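Local structure of haloalkane dehalogenase (Mycobacterium rhodesiae, 4MJ3) at residues 22-27 and 109-114; 94-99 and 205-210; 99-104 and 210-215. The protein catalyses the hydrolytic dehalogenation of haloalkanes, giving an alcohol and a halide ion, with an alpha/beta hydrolase fold. One frame throughout, in Å; residues are numbered along the deposited sequence.

Contact 1 of 3, residues 22-27 and 109-114; sequences RYVEVD and IEEIGL
Val24 meets Glu111 and Ile112 where the edge strand 22-27, one of the two outermost of the central sheet of this alpha/beta hydrolase fold, passes the end of helix 98-112. The three side chains are turned quite differently. Val24 and Glu111 run past each other in opposite directions, with Val24 CG1 lying 3.9 Å from Glu111 CG. Ile112 instead crosses Val24 at about a right angle, its CG1 reaching Val24 CG1 at 3.7 Å. In Val24 this methyl is anti to the carbonyl carbon, which carries it over to the helix, while Tyr38 of the adjoining strand 33-41 also touches both Val24 and Ile112. Just beyond, the helix ends: Gly113, with its positive phi of 90°, leaves the helical path although its N still bonds to Ile109 O. Glu111 starts anti to its own N (chi1 -165°) and then bends at chi2, 61°. Its aliphatic part thereby stays on the valine and reaches the strand backbone, CG 4.1 Å from Glu25 O, while the carboxylate is at the exposed margin. No direct hydrogen bond joins strand and helix; a water bridges them, donating to Glu25 O at 2.9 Å and to Glu111 OE1 at 3.1 Å.

Contact 2 of 3, residues 94-99 and 205-210; sequences DDYTYQ and YQAGAR
Tyr96 lays the face of its ring directly on the backbone of Gly208. Gly208 CA sits 3.3 Å from the ring centroid, only 10° off the ring normal, so this is a CH-pi contact centred on the ring rather than at its rim. Gly208 N lies over the same face, 3.3 Å from Tyr96 CE1. With no side chain on Gly208, the main chain of the helix can come this close to a flat ring. Ala207 completes the tight part obliquely, its CB 3.8 Å from Tyr96 CE1. The torsion chi1 of -60° sets Tyr96 CG anti to the carbonyl carbon and sends the ring out to the helix. No hydrogen bond crosses here; the phenol takes its polar partner from outside, Tyr96 OH bonding to Pro90 O.

Away from the ring the two segments diverge quickly. On one side the chain runs from Asp94, exposed to solvent, through Thr97, which caps the start of helix 98-112 with a bond from Ala100 N to its OG1, to Gln99, also exposed. On the other, Ala209 turns its side chain from Tyr96, and Arg210 extends its guanidinium group to the carbonyl oxygens of Ser168 and Val171. The first turn of helix 207-211 is closed by Arg210 N on Gln206 O, at 2.8 Å. One ring therefore does nearly all the joining, all of it buried, between the approach to a helix flanking the central sheet and a short helix near the end of the helical insertion after strand 140-145, consistent with the cap-to-core junction of haloalkane dehalogenases.

Contact 3 of 3, residues 99-104 and 210-215; sequences QAHVDW and RQFPML
The imidazole of His101 is layered between two aromatic side chains. Phe212 CZ stands 3.5 Å above one face, offset toward the rim, and on the opposite face Trp104 CZ3 lies 4.1 Å from the plane, also off-centre. At the edge, close to the ring plane, Leu215 CD1 approaches His101 CD2 at 4.3 Å. His101 and Phe212 reach out from opposite directions and overlap at their ends in an offset stack, centroids 4.4 Å apart and planes inclined at 21°. The overlap is between CE1 and CZ of Phe212 and the CD2-NE2 side of the imidazole, with Phe212 CE1 3.5 Å from His101 CD2. A chi1 of -113°, well away from the usual staggered values, swings the phenyl group into this place. In terms of the alpha/beta hydrolase fold, the pair joins helix 98-112 beside the central sheet to the chain at and after helix 207-211, in the helical insertion that follows strand 140-145. Phe212 also stacks on Trp124 and touches Glu55, so its ring belongs to a larger buried aromatic group. Ala100 C lies 3.5 Å above the Trp104 ring, and Trp104 NE1 bonds to Ser28 O. On the exposed flank of the same helix, Gln99 NE2 makes two weak hydrogen bonds, one to each carboxylate oxygen of Asp103.

How the contacts relate
Helix 98-112 runs through all three contacts: contact 2 lies at the turn leading into it, contact 3 uses its first turns and contact 1 its end. Contacts 2 and 3 have centres about 6 Å apart and form one continuous patch, Tyr96 CD2 lying 3.6 Å from His101 NE2. Contact 1 is centred about 18 Å from contact 3 and 20 Å from contact 2, yet Val26 CG2 touches Trp104 CD1 at 4.0 Å, linking the edge strand to the aromatic group. Through Phe212 and its neighbour Trp124, which opens the helix after strand 117-121, contact 3 is probably the nearest to the active site, since the nucleophile elbow of this fold occupies that junction.

Contact 1 of 3, residues 22-27 and 109-114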
loop_
_atom_site.group_PDB
_atom_site.type_symbol
_atom_site.label_atom_id
_atom_site.label_comp_id
_atom_site.label_asym_id
_atom_site.label_seq_id
_atom_site.Cartn_x
_atom_site.Cartn_y
_atom_site.Cartn_z
ATOM N N ARG A 22 0.497 12.641 -11.820
ATOM C CA ARG A 22 1.870 12.652 -12.288
ATOM C C ARG A 22 2.222 11.228 -12.672
ATOM O O ARG A 22 1.587 10.267 -12.210
ATOM C CB ARG A 22 2.819 13.189 -11.206
ATOM C CG ARG A 22 2.398 14.529 -10.618
ATOM C CD ARG A 22 2.846 15.742 -11.424
ATOM N NE ARG A 22 4.295 15.839 -11.626
ATOM N N TYR A 23 3.221 11.095 -13.528
ATOM C CA TYR A 23 3.590 9.806 -14.055
ATOM C C TYR A 23 5.088 9.621 -14.149
ATOM O O TYR A 23 5.824 10.574 -14.405
ATOM C CB TYR A 23 3.007 9.612 -15.461
ATOM C CG TYR A 23 1.526 9.745 -15.516
ATOM C CD1 TYR A 23 0.704 8.691 -15.121
ATOM C CD2 TYR A 23 0.929 10.914 -15.954
ATOM C CE1 TYR A 23 -0.672 8.798 -15.185
ATOM C CE2 TYR A 23 -0.441 11.034 -16.001
ATOM C CZ TYR A 23 -1.230 9.979 -15.609
ATOM O OH TYR A 23 -2.592 10.078 -15.649
ATOM N N VAL A 24 5.516 8.375 -13.960
ATOM C CA VAL A 24 6.875 7.948 -14.265
ATOM C C VAL A 24 6.803 6.679 -15.105
ATOM O O VAL A 24 5.808 5.959 -15.062
ATOM C CB VAL A 24 7.708 7.662 -12.984
ATOM C CG1 VAL A 24 8.063 8.954 -12.260
ATOM C CG2 VAL A 24 6.995 6.675 -12.059
ATOM N N GLU A 25 7.869 6.386 -15.824
ATOM C CA GLU A 25 7.948 5.153 -16.610
ATOM C C GLU A 25 8.988 4.232 -16.012
ATOM O O GLU A 25 10.045 4.691 -15.592
ATOM C CB GLU A 25 8.273 5.500 -18.042
ATOM C CG GLU A 25 7.273 6.514 -18.564
ATOM C CD GLU A 25 6.961 6.350 -20.023
ATOM O OE1 GLU A 25 7.912 6.319 -20.829
ATOM O OE2 GLU A 25 5.759 6.267 -20.345
ATOM N N VAL A 26 8.670 2.946 -15.974
ATOM C CA VAL A 26 9.574 1.924 -15.459
ATOM C C VAL A 26 9.655 0.776 -16.450
ATOM O O VAL A 26 8.762 0.598 -17.260
ATOM C CB VAL A 26 9.130 1.409 -14.075
ATOM C CG1 VAL A 26 9.060 2.568 -13.073
ATOM C CG2 VAL A 26 7.777 0.728 -14.128
ATOM N N ASP A 27 10.729 -0.003 -16.360
ATOM C CA ASP A 27 10.893 -1.190 -17.180
ATOM C C ASP A 27 9.812 -2.215 -16.835
ATOM O O ASP A 27 9.523 -2.458 -15.668
ATOM C CB ASP A 27 12.262 -1.820 -16.922
ATOM C CG ASP A 27 13.395 -1.038 -17.525
ATOM O OD1 ASP A 27 13.162 -0.155 -18.368
ATOM O OD2 ASP A 27 14.557 -1.334 -17.163
ATOM N N ILE A 109 10.057 4.780 -7.155
ATOM C CA ILE A 109 10.683 5.590 -6.113
ATOM C C ILE A 109 11.987 6.239 -6.637
ATOM O O ILE A 109 12.250 7.430 -6.424
ATOM C CB ILE A 109 10.945 4.733 -4.850
ATOM C CG1 ILE A 109 9.615 4.370 -4.203
ATOM C CG2 ILE A 109 11.850 5.451 -3.839
ATOM C CD1 ILE A 109 9.707 3.289 -3.140
ATOM N N GLU A 110 12.810 5.434 -7.303
ATOM C CA GLU A 110 14.073 5.908 -7.847
ATOM C C GLU A 110 13.885 6.966 -8.928
ATOM O O GLU A 110 14.634 7.940 -8.980
ATOM C CB GLU A 110 14.885 4.747 -8.393
ATOM C CG GLU A 110 15.431 3.808 -7.332
ATOM C CD GLU A 110 16.682 4.349 -6.678
ATOM O OE1 GLU A 110 16.569 5.305 -5.887
ATOM O OE2 GLU A 110 17.781 3.819 -6.947
ATOM N N GLU A 111 12.898 6.754 -9.792
ATOM C CA GLU A 111 12.648 7.656 -10.912
ATOM C C GLU A 111 12.088 8.999 -10.411
ATOM O O GLU A 111 12.489 10.055 -10.894
ATOM C CB GLU A 111 11.698 6.999 -11.913
ATOM C CG GLU A 111 11.651 7.684 -13.267
ATOM C CD GLU A 111 12.990 7.699 -13.979
ATOM O OE1 GLU A 111 13.661 6.642 -14.014
ATOM O OE2 GLU A 111 13.378 8.786 -14.468
ATOM N N ILE A 112 11.201 8.943 -9.422
ATOM C CA ILE A 112 10.707 10.152 -8.784
ATOM C C ILE A 112 11.834 10.877 -8.031
ATOM O O ILE A 112 11.896 12.113 -8.036
ATOM C CB ILE A 112 9.536 9.870 -7.830
ATOM C CG1 ILE A 112 8.358 9.280 -8.613
ATOM C CG2 ILE A 112 9.132 11.160 -7.136
ATOM C CD1 ILE A 112 7.326 8.622 -7.748
ATOM N N GLY A 113 12.759 10.110 -7.467
ATOM C CA GLY A 113 13.966 10.648 -6.833
ATOM C C GLY A 113 13.796 10.951 -5.361
ATOM O O GLY A 113 14.335 11.921 -4.851
ATOM N N LEU A 114 13.042 10.115 -4.673
ATOM C CA LEU A 114 12.747 10.328 -3.259
ATOM C C LEU A 114 13.925 9.937 -2.362
ATOM O O LEU A 114 14.621 8.959 -2.646
ATOM C CB LEU A 114 11.510 9.520 -2.862
ATOM C CG LEU A 114 10.233 9.786 -3.656
ATOM C CD1 LEU A 114 9.117 8.886 -3.181
ATOM C CD2 LEU A 114 9.822 11.245 -3.537
HETATM O O HOH W 1 12.651 3.830 -14.656
#

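Contact 2 of 3, residues 94-99 and 205-210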
loop_
_atom_site.group_PDB
_atom_site.type_symbol
_atom_site.label_atom_id
_atom_site.label_comp_id
_atom_site.label_asym_id
_atom_site.label_seq_id
_atom_site.Cartn_x
_atom_site.Cartn_y
_atom_site.Cartn_z
ATOM N N ASP A 94 -0.127 -13.960 -14.684
ATOM C CA ASP A 94 1.253 -14.410 -14.559
ATOM C C ASP A 94 2.284 -13.289 -14.652
ATOM O O ASP A 94 3.436 -13.510 -14.311
ATOM C CB ASP A 94 1.546 -15.472 -15.621
ATOM C CG ASP A 94 0.723 -16.713 -15.429
ATOM O OD1 ASP A 94 0.468 -17.093 -14.261
ATOM O OD2 ASP A 94 0.326 -17.301 -16.445
ATOM N N ASP A 95 1.879 -12.098 -15.102
ATOM C CA ASP A 95 2.751 -10.924 -15.155
ATOM C C ASP A 95 2.970 -10.361 -13.733
ATOM O O ASP A 95 3.879 -9.559 -13.525
ATOM C CB ASP A 95 2.150 -9.780 -16.013
ATOM C CG ASP A 95 1.989 -10.126 -17.526
ATOM O OD1 ASP A 95 2.855 -10.828 -18.072
ATOM O OD2 ASP A 95 0.988 -9.652 -18.141
ATOM N N TYR A 96 2.101 -10.716 -12.791
ATOM C CA TYR A 96 2.168 -10.147 -11.455
ATOM C C TYR A 96 2.783 -11.164 -10.508
ATOM O O TYR A 96 2.266 -12.294 -10.337
ATOM C CB TYR A 96 0.789 -9.747 -10.947
ATOM C CG TYR A 96 0.086 -8.716 -11.789
ATOM C CD1 TYR A 96 -0.690 -9.104 -12.875
ATOM C CD2 TYR A 96 0.203 -7.370 -11.517
ATOM C CE1 TYR A 96 -1.355 -8.166 -13.659
ATOM C CE2 TYR A 96 -0.471 -6.415 -12.282
ATOM C CZ TYR A 96 -1.237 -6.825 -13.350
ATOM O OH TYR A 96 -1.926 -5.932 -14.112
ATOM N N THR A 97 3.889 -10.766 -9.891
ATOM C CA THR A 97 4.554 -11.560 -8.852
ATOM C C THR A 97 5.006 -10.605 -7.768
ATOM O O THR A 97 5.039 -9.381 -7.960
ATOM C CB THR A 97 5.806 -12.300 -9.362
ATOM O OG1 THR A 97 6.826 -11.354 -9.698
ATOM C CG2 THR A 97 5.507 -13.195 -10.573
ATOM N N TYR A 98 5.317 -11.156 -6.600
ATOM C CA TYR A 98 5.778 -10.335 -5.475
ATOM C C TYR A 98 7.053 -9.598 -5.902
ATOM O O TYR A 98 7.163 -8.362 -5.758
ATOM C CB TYR A 98 6.010 -11.234 -4.274
ATOM C CG TYR A 98 5.956 -10.617 -2.887
ATOM C CD1 TYR A 98 6.522 -9.376 -2.601
ATOM C CD2 TYR A 98 5.322 -11.301 -1.856
ATOM C CE1 TYR A 98 6.491 -8.863 -1.310
ATOM C CE2 TYR A 98 5.295 -10.791 -0.576
ATOM C CZ TYR A 98 5.878 -9.578 -0.310
ATOM O OH TYR A 98 5.847 -9.095 1.005
ATOM N N GLN A 99 7.968 -10.340 -6.535
ATOM C CA GLN A 99 9.227 -9.767 -7.036
ATOM C C GLN A 99 8.987 -8.625 -8.019
ATOM O O GLN A 99 9.628 -7.577 -7.915
ATOM C CB GLN A 99 10.084 -10.826 -7.731
ATOM C CG GLN A 99 11.458 -10.336 -8.166
ATOM C CD GLN A 99 12.335 -9.982 -6.991
ATOM O OE1 GLN A 99 12.666 -10.846 -6.173
ATOM N NE2 GLN A 99 12.676 -8.703 -6.860
ATOM N N TYR A 205 -9.076 -5.534 -17.153
ATOM C CA TYR A 205 -8.209 -4.628 -16.421
ATOM C C TYR A 205 -7.869 -5.124 -15.000
ATOM O O TYR A 205 -7.154 -4.431 -14.275
ATOM C CB TYR A 205 -8.858 -3.247 -16.287
ATOM C CG TYR A 205 -9.046 -2.502 -17.570
ATOM C CD1 TYR A 205 -10.131 -2.777 -18.394
ATOM C CD2 TYR A 205 -8.139 -1.548 -17.980
ATOM C CE1 TYR A 205 -10.310 -2.084 -19.583
ATOM C CE2 TYR A 205 -8.316 -0.835 -19.160
ATOM C CZ TYR A 205 -9.400 -1.108 -19.948
ATOM O OH TYR A 205 -9.576 -0.425 -21.144
ATOM N N GLN A 206 -8.382 -6.288 -14.606
ATOM C CA GLN A 206 -8.333 -6.707 -13.203
ATOM C C GLN A 206 -7.383 -7.869 -12.901
ATOM O O GLN A 206 -7.477 -8.460 -11.847
ATOM C CB GLN A 206 -9.751 -7.064 -12.716
ATOM C CG GLN A 206 -10.708 -5.887 -12.672
ATOM C CD GLN A 206 -12.056 -6.286 -12.106
ATOM O OE1 GLN A 206 -12.583 -7.354 -12.432
ATOM N NE2 GLN A 206 -12.609 -5.445 -11.247
ATOM N N ALA A 207 -6.486 -8.208 -13.824
ATOM C CA ALA A 207 -5.584 -9.321 -13.606
ATOM C C ALA A 207 -4.733 -9.131 -12.355
ATOM O O ALA A 207 -4.490 -10.096 -11.632
ATOM C CB ALA A 207 -4.708 -9.564 -14.833
ATOM N N GLY A 208 -4.279 -7.901 -12.115
ATOM C CA GLY A 208 -3.461 -7.593 -10.934
ATOM C C GLY A 208 -4.285 -7.727 -9.663
ATOM O O GLY A 208 -3.828 -8.272 -8.665
ATOM N N ALA A 209 -5.519 -7.228 -9.723
ATOM C CA ALA A 209 -6.449 -7.337 -8.588
ATOM C C ALA A 209 -6.827 -8.808 -8.269
ATOM O O ALA A 209 -6.938 -9.177 -7.108
ATOM C CB ALA A 209 -7.699 -6.487 -8.846
ATOM N N ARG A 210 -7.013 -9.637 -9.294
ATOM C CA ARG A 210 -7.299 -11.057 -9.058
ATOM C C ARG A 210 -6.087 -11.825 -8.538
ATOM O O ARG A 210 -6.236 -12.733 -7.748
ATOM C CB ARG A 210 -7.781 -11.718 -10.347
ATOM C CG ARG A 210 -9.183 -11.312 -10.730
ATOM C CD ARG A 210 -10.239 -12.001 -9.884
ATOM N NE ARG A 210 -11.559 -11.840 -10.495
ATOM C CZ ARG A 210 -12.685 -12.408 -10.076
ATOM N NH1 ARG A 210 -12.713 -13.188 -9.001
ATOM N NH2 ARG A 210 -13.800 -12.208 -10.758
#

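Contact 3 of 3, residues 99-104 and 210-215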
loop_
_atom_site.group_PDB
_atom_site.type_symbol
_atom_site.label_atom_id
_atom_site.label_comp_id
_atom_site.label_asym_id
_atom_site.label_seq_id
_atom_site.Cartn_x
_atom_site.Cartn_y
_atom_site.Cartn_z
ATOM N N GLN A 99 7.968 -10.340 -6.535
ATOM C CA GLN A 99 9.227 -9.767 -7.036
ATOM C C GLN A 99 8.987 -8.625 -8.019
ATOM O O GLN A 99 9.628 -7.577 -7.915
ATOM C CB GLN A 99 10.084 -10.826 -7.731
ATOM C CG GLN A 99 11.458 -10.336 -8.166
ATOM C CD GLN A 99 12.335 -9.982 -6.991
ATOM O OE1 GLN A 99 12.666 -10.846 -6.173
ATOM N NE2 GLN A 99 12.676 -8.703 -6.860
ATOM N N ALA A 100 8.042 -8.811 -8.944
ATOM C CA ALA A 100 7.784 -7.808 -9.953
ATOM C C ALA A 100 7.271 -6.518 -9.314
ATOM O O ALA A 100 7.687 -5.412 -9.724
ATOM C CB ALA A 100 6.797 -8.327 -10.993
ATOM N N HIS A 101 6.367 -6.644 -8.340
ATOM C CA HIS A 101 5.813 -5.462 -7.668
ATOM C C HIS A 101 6.887 -4.701 -6.901
ATOM O O HIS A 101 6.915 -3.462 -6.912
ATOM C CB HIS A 101 4.673 -5.846 -6.720
ATOM C CG HIS A 101 3.350 -6.000 -7.401
ATOM N ND1 HIS A 101 2.694 -4.947 -7.995
ATOM C CD2 HIS A 101 2.558 -7.079 -7.572
ATOM C CE1 HIS A 101 1.539 -5.365 -8.476
ATOM N NE2 HIS A 101 1.436 -6.658 -8.238
ATOM N N VAL A 102 7.753 -5.446 -6.239
ATOM C CA VAL A 102 8.886 -4.876 -5.523
ATOM C C VAL A 102 9.777 -4.112 -6.497
ATOM O O VAL A 102 10.157 -2.964 -6.219
ATOM C CB VAL A 102 9.650 -5.976 -4.764
ATOM C CG1 VAL A 102 11.039 -5.518 -4.330
ATOM C CG2 VAL A 102 8.828 -6.427 -3.564
ATOM N N ASP A 103 10.105 -4.732 -7.631
ATOM C CA ASP A 103 10.994 -4.095 -8.608
ATOM C C ASP A 103 10.334 -2.863 -9.248
ATOM O O ASP A 103 10.982 -1.809 -9.458
ATOM C CB ASP A 103 11.449 -5.087 -9.684
ATOM C CG ASP A 103 12.418 -6.150 -9.143
ATOM O OD1 ASP A 103 13.019 -5.929 -8.070
ATOM O OD2 ASP A 103 12.529 -7.222 -9.768
ATOM N N TRP A 104 9.058 -2.982 -9.564
ATOM C CA TRP A 104 8.324 -1.849 -10.154
ATOM C C TRP A 104 8.225 -0.677 -9.185
ATOM O O TRP A 104 8.496 0.474 -9.543
ATOM C CB TRP A 104 6.919 -2.276 -10.577
ATOM C CG TRP A 104 6.856 -3.151 -11.779
ATOM C CD1 TRP A 104 7.647 -3.094 -12.883
ATOM C CD2 TRP A 104 5.905 -4.199 -12.012
ATOM N NE1 TRP A 104 7.236 -4.041 -13.804
ATOM C CE2 TRP A 104 6.167 -4.726 -13.299
ATOM C CE3 TRP A 104 4.830 -4.710 -11.280
ATOM C CZ2 TRP A 104 5.409 -5.764 -13.852
ATOM C CZ3 TRP A 104 4.070 -5.731 -11.829
ATOM C CH2 TRP A 104 4.380 -6.268 -13.095
ATOM N N ARG A 210 -7.013 -9.637 -9.294
ATOM C CA ARG A 210 -7.299 -11.057 -9.058
ATOM C C ARG A 210 -6.087 -11.825 -8.538
ATOM O O ARG A 210 -6.236 -12.733 -7.748
ATOM C CB ARG A 210 -7.781 -11.718 -10.347
ATOM C CG ARG A 210 -9.183 -11.312 -10.730
ATOM C CD ARG A 210 -10.239 -12.001 -9.884
ATOM N NE ARG A 210 -11.559 -11.840 -10.495
ATOM C CZ ARG A 210 -12.685 -12.408 -10.076
ATOM N NH1 ARG A 210 -12.713 -13.188 -9.001
ATOM N NH2 ARG A 210 -13.800 -12.208 -10.758
ATOM N N GLN A 211 -4.899 -11.465 -9.001
ATOM C CA GLN A 211 -3.704 -12.228 -8.664
ATOM C C GLN A 211 -3.180 -11.904 -7.258
ATOM O O GLN A 211 -2.584 -12.787 -6.622
ATOM C CB GLN A 211 -2.609 -12.066 -9.726
ATOM C CG GLN A 211 -1.396 -13.003 -9.571
ATOM C CD GLN A 211 -1.729 -14.489 -9.667
ATOM O OE1 GLN A 211 -2.863 -14.895 -9.930
ATOM N NE2 GLN A 211 -0.727 -15.314 -9.416
ATOM N N PHE A 212 -3.377 -10.683 -6.769
ATOM C CA PHE A 212 -2.714 -10.286 -5.522
ATOM C C PHE A 212 -2.883 -11.257 -4.362
ATOM O O PHE A 212 -1.905 -11.628 -3.714
ATOM C CB PHE A 212 -3.122 -8.886 -5.030
ATOM C CG PHE A 212 -2.000 -7.870 -5.079
ATOM C CD1 PHE A 212 -0.677 -8.246 -4.861
ATOM C CD2 PHE A 212 -2.285 -6.532 -5.268
ATOM C CE1 PHE A 212 0.335 -7.315 -4.902
ATOM C CE2 PHE A 212 -1.278 -5.602 -5.344
ATOM C CZ PHE A 212 0.038 -5.985 -5.123
ATOM N N PRO A 213 -4.112 -11.699 -4.108
ATOM C CA PRO A 213 -4.293 -12.585 -2.950
ATOM C C PRO A 213 -3.565 -13.931 -3.080
ATOM O O PRO A 213 -3.263 -14.571 -2.058
ATOM C CB PRO A 213 -5.810 -12.787 -2.905
ATOM C CG PRO A 213 -6.346 -11.554 -3.549
ATOM C CD PRO A 213 -5.413 -11.325 -4.696
HETATM N N MSE A 214 -3.281 -14.365 -4.305
HETATM C CA MSE A 214 -2.508 -15.603 -4.532
HETATM C C MSE A 214 -1.026 -15.399 -4.341
HETATM O O MSE A 214 -0.275 -16.372 -4.250
HETATM C CB MSE A 214 -2.755 -16.175 -5.933
HETATM C CG MSE A 214 -4.233 -16.428 -6.238
HETATM SE SE MSE A 214 -5.160 -17.431 -4.800
HETATM C CE MSE A 214 -4.113 -19.103 -4.894
ATOM N N LEU A 215 -0.577 -14.153 -4.249
ATOM C CA LEU A 215 0.843 -13.835 -4.058
ATOM C C LEU A 215 1.244 -13.750 -2.593
ATOM O O LEU A 215 2.419 -13.600 -2.293
ATOM C CB LEU A 215 1.198 -12.511 -4.763
ATOM C CG LEU A 215 0.965 -12.496 -6.286
ATOM C CD1 LEU A 215 1.360 -11.139 -6.838
ATOM C CD2 LEU A 215 1.741 -13.602 -6.985
#